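Long-range contacts in 2,3-dehydroadipyl-CoA hydratase (Escherichia coli, PDB 4FZW), which catalyses the reversible hydration of 2,3-dehydroadipyl-CoA to 3-hydroxyadipyl-CoA in the breakdown of phenylacetate: residues V9-R14 with D47-V52; A25-N30 with T56-F61. All coordinates share one frame; numbering follows the deposited sequence.

Interaction 1. Residues V9-R14 with D47-V52; sequences VSRQQR and DTSISV
Arg14 sets off with CG anti to its carbonyl carbon, and the bend at chi3 (41°) sets NE beside Ser51 OG. Arg11 starts with CG anti to its backbone N (chi1 163°) and bends at chi2 and chi3 before its guanidinium meets Ser49. The contact joins the loop of the hairpin formed by strands 7-12 and 15-20 to a type I beta turn, Asp47 to Ile50, between helix 31-46 and strand 52-56 of the crotonase fold. NE of Arg14 bonds Ser51 OG at 2.8 Å, and NH2 shares the same oxygen at 3.0 Å, a side-on grip in the guanidinium plane. Arg14 NH2 also donates to Thr48 O at 2.8 Å, while Ser49 O lies over one face of the group. An alanine in place of Arg14 would probably leave Thr48 O and Ser51 OG without these donors and the turn freer to shift. The Arg14 carbonyl O takes two backbone bonds, from Ser51 N and from Val52 N. Arg11 NH2 meets Ser49 OG at 2.7 Å, with Asp47 OD2 only in a long salt bridge. Asp47 OD1 accepts Ser49 N, an Asx turn, and from the same face of its carboxylate also Ser49 OG, each at 2.7 Å.

Interaction 2. Residues A25-N30 with T56-F61; sequences ARNALN and TGNARF
Arg26 lays its aliphatic chain over one face of the Phe61 ring, and this CH-pi packing makes up most of the apolar contact. Arg26 CB sits 3.6 Å from the ring centroid, almost exactly on the ring normal. From there the extended chain runs out toward the far rim, with CG and CD of Arg26 each 3.4 Å from Phe61 CZ. The guanidinium plane is turned only 8° from that of the ring, but it has passed beyond the ring, so the methylenes rather than the charge do the touching. Phe61 also meets the ring of Tyr105, and a bound glycerol, probably from the crystallisation liquor, lies about 3 Å from its side chain, nearest atoms.

The polar contacts centre on the buried amide of Asn27. Its ND2 makes a weak bond to Phe61 O at 3.3 Å, with an N-H...O angle of 127°, and has a further acceptor in Phe62 O. Its OD1 is satisfied by Arg22 N.

Within each segment the backbone is braced separately. Ala28 N bonds Ala25 O across a type I' turn that carries Arg26 and Asn27. On the other side, Asn58 N donates to Phe61 O at 2.7 Å, while Asn58 OD1 receives Phe61 N at 2.7 Å, an Asx motif that closes the loop.

Just beyond Phe61, backbone hydrogen bonds link Arg26 with Ala64 and Leu29 with Gly65, tying 25-30 to the chain that follows 56-61. The two loops follow strands 15-20 and 52-56, and such loops at the strand ends border the acyl-CoA site in relatives with the crotonase fold.

Interactions 1 and 2 sit at opposite ends of the same two parallel strands, 15-20 and 52-56. Residues 9-14 and 47-52 meet where these strands begin, residues 25-30 and 56-61 just past their ends, from Thr56 on, and the two centres are 22 Å apart. Helix 31-46 is shared too: it starts just after 25-30 and finishes just before 47-52. Both contacts are partly buried, and neither lies at the centre of the chain. Their chemistry differs in the use of arginine: interaction 1 combines guanidinium hydrogen bonds to serine hydroxyls and a carbonyl with backbone bonds between the segments, whereas interaction 2 uses an arginine's methylenes against an aromatic face and leaves the polar work to a buried amide.

Interaction 1. Residues V9-R14 with D47-V52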
ATOM      1  N   VAL B   9     -21.821   9.167  31.923  1.00 40.66           N
ATOM      2  CA  VAL B   9     -20.626   9.940  31.684  1.00 37.83           C
ATOM      3  C   VAL B   9     -20.058  10.334  33.023  1.00 39.25           C
ATOM      4  O   VAL B   9     -20.760  10.864  33.870  1.00 36.87           O
ATOM      5  CB  VAL B   9     -20.941  11.184  30.820  1.00 43.21           C
ATOM      6  CG1 VAL B   9     -19.682  12.008  30.563  1.00 33.07           C
ATOM      7  CG2 VAL B   9     -21.614  10.743  29.523  1.00 39.49           C
ATOM      8  N   SER B  10     -18.779  10.060  33.227  1.00 41.82           N
ATOM      9  CA  SER B  10     -18.160  10.382  34.503  1.00 48.79           C
ATOM     10  C   SER B  10     -16.717  10.807  34.289  1.00 47.08           C
ATOM     11  O   SER B  10     -16.156  10.624  33.223  1.00 42.06           O
ATOM     12  CB  SER B  10     -18.293   9.226  35.530  1.00 38.03           C
ATOM     13  OG  SER B  10     -17.226   8.311  35.464  1.00 43.43           O
ATOM     14  N   ARG B  11     -16.128  11.373  35.324  1.00 53.59           N
ATOM     15  CA  ARG B  11     -14.900  12.106  35.174  1.00 51.82           C
ATOM     16  C   ARG B  11     -13.959  11.823  36.329  1.00 61.68           C
ATOM     17  O   ARG B  11     -14.373  11.712  37.482  1.00 66.17           O
ATOM     18  CB  ARG B  11     -15.225  13.599  35.136  1.00 57.91           C
ATOM     19  CG  ARG B  11     -14.046  14.518  35.378  1.00 65.99           C
ATOM     20  CD  ARG B  11     -13.409  14.984  34.080  1.00 65.46           C
ATOM     21  NE  ARG B  11     -13.647  16.401  33.854  1.00 69.20           N
ATOM     22  CZ  ARG B  11     -13.134  17.090  32.841  1.00 72.03           C
ATOM     23  NH1 ARG B  11     -12.352  16.481  31.961  1.00 71.65           N
ATOM     24  NH2 ARG B  11     -13.405  18.387  32.704  1.00 75.10           N
ATOM     25  N   GLN B  12     -12.685  11.685  36.005  1.00 64.56           N
ATOM     26  CA  GLN B  12     -11.633  11.683  37.008  1.00 67.71           C
ATOM     27  C   GLN B  12     -10.464  12.474  36.475  1.00 69.19           C
ATOM     28  O   GLN B  12      -9.691  11.965  35.672  1.00 70.99           O
ATOM     29  CB  GLN B  12     -11.210  10.257  37.364  1.00 20.00           C
ATOM     30  CG  GLN B  12     -12.270   9.461  38.108  1.00 20.00           C
ATOM     31  CD  GLN B  12     -11.845   8.033  38.379  1.00 20.00           C
ATOM     32  OE1 GLN B  12     -11.008   7.481  37.664  1.00 20.00           O
ATOM     33  NE2 GLN B  12     -12.420   7.430  39.415  1.00 20.00           N
ATOM     34  N   GLN B  13     -10.342  13.727  36.893  1.00 73.35           N
ATOM     35  CA  GLN B  13      -9.266  14.568  36.386  1.00 77.91           C
ATOM     36  C   GLN B  13      -9.315  14.723  34.863  1.00 71.01           C
ATOM     37  O   GLN B  13     -10.306  15.206  34.303  1.00 72.11           O
ATOM     38  CB  GLN B  13      -7.910  13.999  36.806  1.00 20.00           C
ATOM     39  CG  GLN B  13      -7.657  14.034  38.303  1.00 20.00           C
ATOM     40  CD  GLN B  13      -7.692  15.438  38.869  1.00 20.00           C
ATOM     41  OE1 GLN B  13      -7.193  16.377  38.249  1.00 20.00           O
ATOM     42  NE2 GLN B  13      -8.285  15.588  40.050  1.00 20.00           N
ATOM     43  N   ARG B  14      -8.234  14.333  34.201  1.00 66.01           N
ATOM     44  CA  ARG B  14      -8.135  14.438  32.760  1.00 59.02           C
ATOM     45  C   ARG B  14      -8.505  13.111  32.099  1.00 53.58           C
ATOM     46  O   ARG B  14      -8.232  12.896  30.920  1.00 50.75           O
ATOM     47  CB  ARG B  14      -6.705  14.821  32.396  1.00 50.81           C
ATOM     48  CG  ARG B  14      -6.113  15.840  33.367  1.00 49.70           C
ATOM     49  CD  ARG B  14      -4.839  16.430  32.822  1.00 51.40           C
ATOM     50  NE  ARG B  14      -4.991  16.688  31.390  1.00 61.29           N
ATOM     51  CZ  ARG B  14      -5.516  17.797  30.876  1.00 55.52           C
ATOM     52  NH1 ARG B  14      -5.922  18.776  31.679  1.00 56.22           N
ATOM     53  NH2 ARG B  14      -5.621  17.929  29.559  1.00 56.11           N
ATOM     54  N   ASP B  47     -12.221  19.070  24.271  1.00 44.57           N
ATOM     55  CA  ASP B  47     -12.106  19.522  25.654  1.00 47.27           C
ATOM     56  C   ASP B  47     -10.664  19.395  26.136  1.00 49.54           C
ATOM     57  O   ASP B  47     -10.184  18.293  26.338  1.00 53.87           O
ATOM     58  CB  ASP B  47     -13.042  18.734  26.570  1.00 49.46           C
ATOM     59  CG  ASP B  47     -12.920  19.161  28.022  1.00 53.50           C
ATOM     60  OD1 ASP B  47     -11.981  19.923  28.332  1.00 53.83           O
ATOM     61  OD2 ASP B  47     -13.746  18.733  28.860  1.00 51.28           O
ATOM     62  N   THR B  48      -9.991  20.528  26.331  1.00 52.06           N
ATOM     63  CA  THR B  48      -8.559  20.542  26.656  1.00 52.09           C
ATOM     64  C   THR B  48      -8.271  20.138  28.102  1.00 52.44           C
ATOM     65  O   THR B  48      -7.108  20.065  28.523  1.00 51.12           O
ATOM     66  CB  THR B  48      -7.873  21.913  26.316  1.00 52.56           C
ATOM     67  OG1 THR B  48      -8.467  22.967  27.093  1.00 49.24           O
ATOM     68  CG2 THR B  48      -7.974  22.221  24.805  1.00 48.20           C
ATOM     69  N   SER B  49      -9.332  19.862  28.854  1.00 50.98           N
ATOM     70  CA  SER B  49      -9.170  19.307  30.193  1.00 51.54           C
ATOM     71  C   SER B  49      -9.183  17.773  30.165  1.00 51.37           C
ATOM     72  O   SER B  49      -8.892  17.131  31.176  1.00 55.26           O
ATOM     73  CB  SER B  49     -10.216  19.863  31.169  1.00 51.91           C
ATOM     74  OG  SER B  49     -11.497  19.300  30.959  1.00 51.09           O
ATOM     75  N   ILE B  50      -9.501  17.188  29.007  1.00 49.32           N
ATOM     76  CA  ILE B  50      -9.442  15.734  28.849  1.00 47.44           C
ATOM     77  C   ILE B  50      -8.221  15.267  28.047  1.00 48.70           C
ATOM     78  O   ILE B  50      -7.849  15.879  27.034  1.00 52.45           O
ATOM     79  CB  ILE B  50     -10.705  15.167  28.190  1.00 47.03           C
ATOM     80  CG1 ILE B  50     -11.944  15.565  28.991  1.00 49.77           C
ATOM     81  CG2 ILE B  50     -10.572  13.659  28.035  1.00 42.92           C
ATOM     82  CD1 ILE B  50     -13.247  15.098  28.400  1.00 48.26           C
ATOM     83  N   SER B  51      -7.612  14.179  28.514  1.00 46.78           N
ATOM     84  CA  SER B  51      -6.398  13.612  27.915  1.00 46.51           C
ATOM     85  C   SER B  51      -6.575  12.143  27.499  1.00 45.27           C
ATOM     86  O   SER B  51      -6.002  11.697  26.507  1.00 45.74           O
ATOM     87  CB  SER B  51      -5.216  13.739  28.870  1.00 42.96           C
ATOM     88  OG  SER B  51      -4.894  15.099  29.086  1.00 47.52           O
ATOM     89  N   VAL B  52      -7.380  11.401  28.257  1.00 46.14           N
ATOM     90  CA  VAL B  52      -7.650   9.984  27.986  1.00 43.01           C
ATOM     91  C   VAL B  52      -9.133   9.669  28.218  1.00 41.45           C
ATOM     92  O   VAL B  52      -9.800  10.302  29.052  1.00 43.38           O
ATOM     93  CB  VAL B  52      -6.818   9.053  28.910  1.00 40.79           C
ATOM     94  CG1 VAL B  52      -7.045   7.594  28.535  1.00 34.88           C
ATOM     95  CG2 VAL B  52      -5.323   9.408  28.852  1.00 38.74           C
TER

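Interaction 2. Residues A25-N30 with T56-F61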
ATOM      1  N   ALA B  25     -30.495  -5.307  28.269  1.00 57.28           N
ATOM      2  CA  ALA B  25     -30.155  -5.663  26.897  1.00 56.31           C
ATOM      3  C   ALA B  25     -28.696  -6.087  26.748  1.00 57.86           C
ATOM      4  O   ALA B  25     -28.125  -6.052  25.650  1.00 59.60           O
ATOM      5  CB  ALA B  25     -30.484  -4.529  25.956  1.00 60.30           C
ATOM      6  N   ARG B  26     -28.102  -6.488  27.867  1.00 60.88           N
ATOM      7  CA  ARG B  26     -26.718  -6.959  27.908  1.00 56.84           C
ATOM      8  C   ARG B  26     -25.735  -5.954  27.313  1.00 52.29           C
ATOM      9  O   ARG B  26     -24.693  -6.349  26.782  1.00 49.02           O
ATOM     10  CB  ARG B  26     -26.584  -8.290  27.174  1.00 58.36           C
ATOM     11  CG  ARG B  26     -27.418  -9.421  27.756  1.00 62.26           C
ATOM     12  CD  ARG B  26     -27.359 -10.628  26.840  1.00 65.79           C
ATOM     13  NE  ARG B  26     -28.296 -11.672  27.239  1.00 73.36           N
ATOM     14  CZ  ARG B  26     -28.603 -12.721  26.485  1.00 77.39           C
ATOM     15  NH1 ARG B  26     -28.049 -12.862  25.289  1.00 85.03           N
ATOM     16  NH2 ARG B  26     -29.467 -13.624  26.925  1.00 78.59           N
ATOM     17  N   ASN B  27     -26.072  -4.665  27.407  1.00 51.28           N
ATOM     18  CA  ASN B  27     -25.230  -3.594  26.893  1.00 47.08           C
ATOM     19  C   ASN B  27     -25.098  -3.612  25.371  1.00 50.24           C
ATOM     20  O   ASN B  27     -24.142  -3.064  24.814  1.00 45.92           O
ATOM     21  CB  ASN B  27     -23.861  -3.617  27.575  1.00 41.84           C
ATOM     22  CG  ASN B  27     -23.868  -2.880  28.896  1.00 44.29           C
ATOM     23  OD1 ASN B  27     -24.865  -2.270  29.267  1.00 45.16           O
ATOM     24  ND2 ASN B  27     -22.762  -2.932  29.613  1.00 42.28           N
ATOM     25  N   ALA B  28     -26.069  -4.231  24.700  1.00 50.93           N
ATOM     26  CA  ALA B  28     -26.100  -4.222  23.238  1.00 51.85           C
ATOM     27  C   ALA B  28     -25.954  -2.801  22.708  1.00 54.00           C
ATOM     28  O   ALA B  28     -26.554  -1.865  23.243  1.00 53.56           O
ATOM     29  CB  ALA B  28     -27.388  -4.847  22.715  1.00 51.21           C
ATOM     30  N   LEU B  29     -25.164  -2.646  21.650  1.00 53.70           N
ATOM     31  CA  LEU B  29     -24.940  -1.337  21.049  1.00 54.49           C
ATOM     32  C   LEU B  29     -26.128  -0.911  20.233  1.00 52.29           C
ATOM     33  O   LEU B  29     -26.348  -1.390  19.141  1.00 62.79           O
ATOM     34  CB  LEU B  29     -23.673  -1.337  20.195  1.00 48.63           C
ATOM     35  CG  LEU B  29     -22.399  -1.486  21.024  1.00 52.44           C
ATOM     36  CD1 LEU B  29     -21.191  -1.528  20.125  1.00 47.79           C
ATOM     37  CD2 LEU B  29     -22.304  -0.334  21.997  1.00 49.22           C
ATOM     38  N   ASN B  30     -26.917  -0.018  20.803  1.00 55.30           N
ATOM     39  CA  ASN B  30     -27.994   0.634  20.060  1.00 56.98           C
ATOM     40  C   ASN B  30     -27.462   1.630  19.042  1.00 57.10           C
ATOM     41  O   ASN B  30     -26.355   2.164  19.179  1.00 53.84           O
ATOM     42  CB  ASN B  30     -28.936   1.392  21.002  1.00 52.96           C
ATOM     43  CG  ASN B  30     -30.188   0.625  21.305  1.00 60.75           C
ATOM     44  OD1 ASN B  30     -30.452  -0.411  20.698  1.00 63.57           O
ATOM     45  ND2 ASN B  30     -30.996   1.148  22.224  1.00 68.57           N
ATOM     46  N   THR B  56     -16.240   1.292  29.343  1.00 36.12           N
ATOM     47  CA  THR B  56     -16.535   0.062  30.063  1.00 40.58           C
ATOM     48  C   THR B  56     -18.013  -0.260  30.144  1.00 42.19           C
ATOM     49  O   THR B  56     -18.867   0.608  29.927  1.00 40.67           O
ATOM     50  CB  THR B  56     -15.978   0.090  31.508  1.00 41.08           C
ATOM     51  OG1 THR B  56     -15.988  -1.232  32.041  1.00 43.48           O
ATOM     52  CG2 THR B  56     -16.827   0.970  32.409  1.00 39.92           C
ATOM     53  N   GLY B  57     -18.309  -1.518  30.460  1.00 36.82           N
ATOM     54  CA  GLY B  57     -19.680  -1.919  30.688  1.00 39.11           C
ATOM     55  C   GLY B  57     -19.879  -2.229  32.158  1.00 41.93           C
ATOM     56  O   GLY B  57     -19.569  -1.395  33.026  1.00 39.36           O
ATOM     57  N   ASN B  58     -20.405  -3.419  32.436  1.00 40.85           N
ATOM     58  CA  ASN B  58     -20.507  -3.924  33.801  1.00 41.28           C
ATOM     59  C   ASN B  58     -19.756  -5.239  33.918  1.00 42.86           C
ATOM     60  O   ASN B  58     -19.102  -5.682  32.966  1.00 42.19           O
ATOM     61  CB  ASN B  58     -21.967  -4.110  34.226  1.00 38.85           C
ATOM     62  CG  ASN B  58     -22.798  -4.831  33.184  1.00 44.16           C
ATOM     63  OD1 ASN B  58     -22.673  -6.039  33.003  1.00 41.96           O
ATOM     64  ND2 ASN B  58     -23.666  -4.085  32.494  1.00 48.39           N
ATOM     65  N   ALA B  59     -19.861  -5.862  35.086  1.00 41.71           N
ATOM     66  CA  ALA B  59     -19.138  -7.095  35.390  1.00 38.32           C
ATOM     67  C   ALA B  59     -19.614  -8.283  34.571  1.00 37.24           C
ATOM     68  O   ALA B  59     -18.811  -9.140  34.224  1.00 35.59           O
ATOM     69  CB  ALA B  59     -19.244  -7.403  36.838  1.00 33.56           C
ATOM     70  N   ARG B  60     -20.910  -8.339  34.260  1.00 38.72           N
ATOM     71  CA  ARG B  60     -21.444  -9.397  33.391  1.00 40.24           C
ATOM     72  C   ARG B  60     -21.313  -9.146  31.862  1.00 46.60           C
ATOM     73  O   ARG B  60     -21.102 -10.087  31.086  1.00 47.56           O
ATOM     74  CB  ARG B  60     -22.897  -9.697  33.762  1.00 44.99           C
ATOM     75  N   PHE B  61     -21.437  -7.888  31.433  1.00 45.00           N
ATOM     76  CA  PHE B  61     -21.266  -7.546  30.018  1.00 45.61           C
ATOM     77  C   PHE B  61     -20.489  -6.246  29.777  1.00 41.99           C
ATOM     78  O   PHE B  61     -20.602  -5.264  30.525  1.00 39.57           O
ATOM     79  CB  PHE B  61     -22.618  -7.463  29.298  1.00 45.26           C
ATOM     80  CG  PHE B  61     -23.362  -8.777  29.209  1.00 50.17           C
ATOM     81  CD1 PHE B  61     -23.139  -9.640  28.148  1.00 52.41           C
ATOM     82  CD2 PHE B  61     -24.309  -9.135  30.160  1.00 49.27           C
ATOM     83  CE1 PHE B  61     -23.835 -10.846  28.045  1.00 54.49           C
ATOM     84  CE2 PHE B  61     -25.003 -10.334  30.055  1.00 56.38           C
ATOM     85  CZ  PHE B  61     -24.762 -11.189  28.996  1.00 53.44           C
TER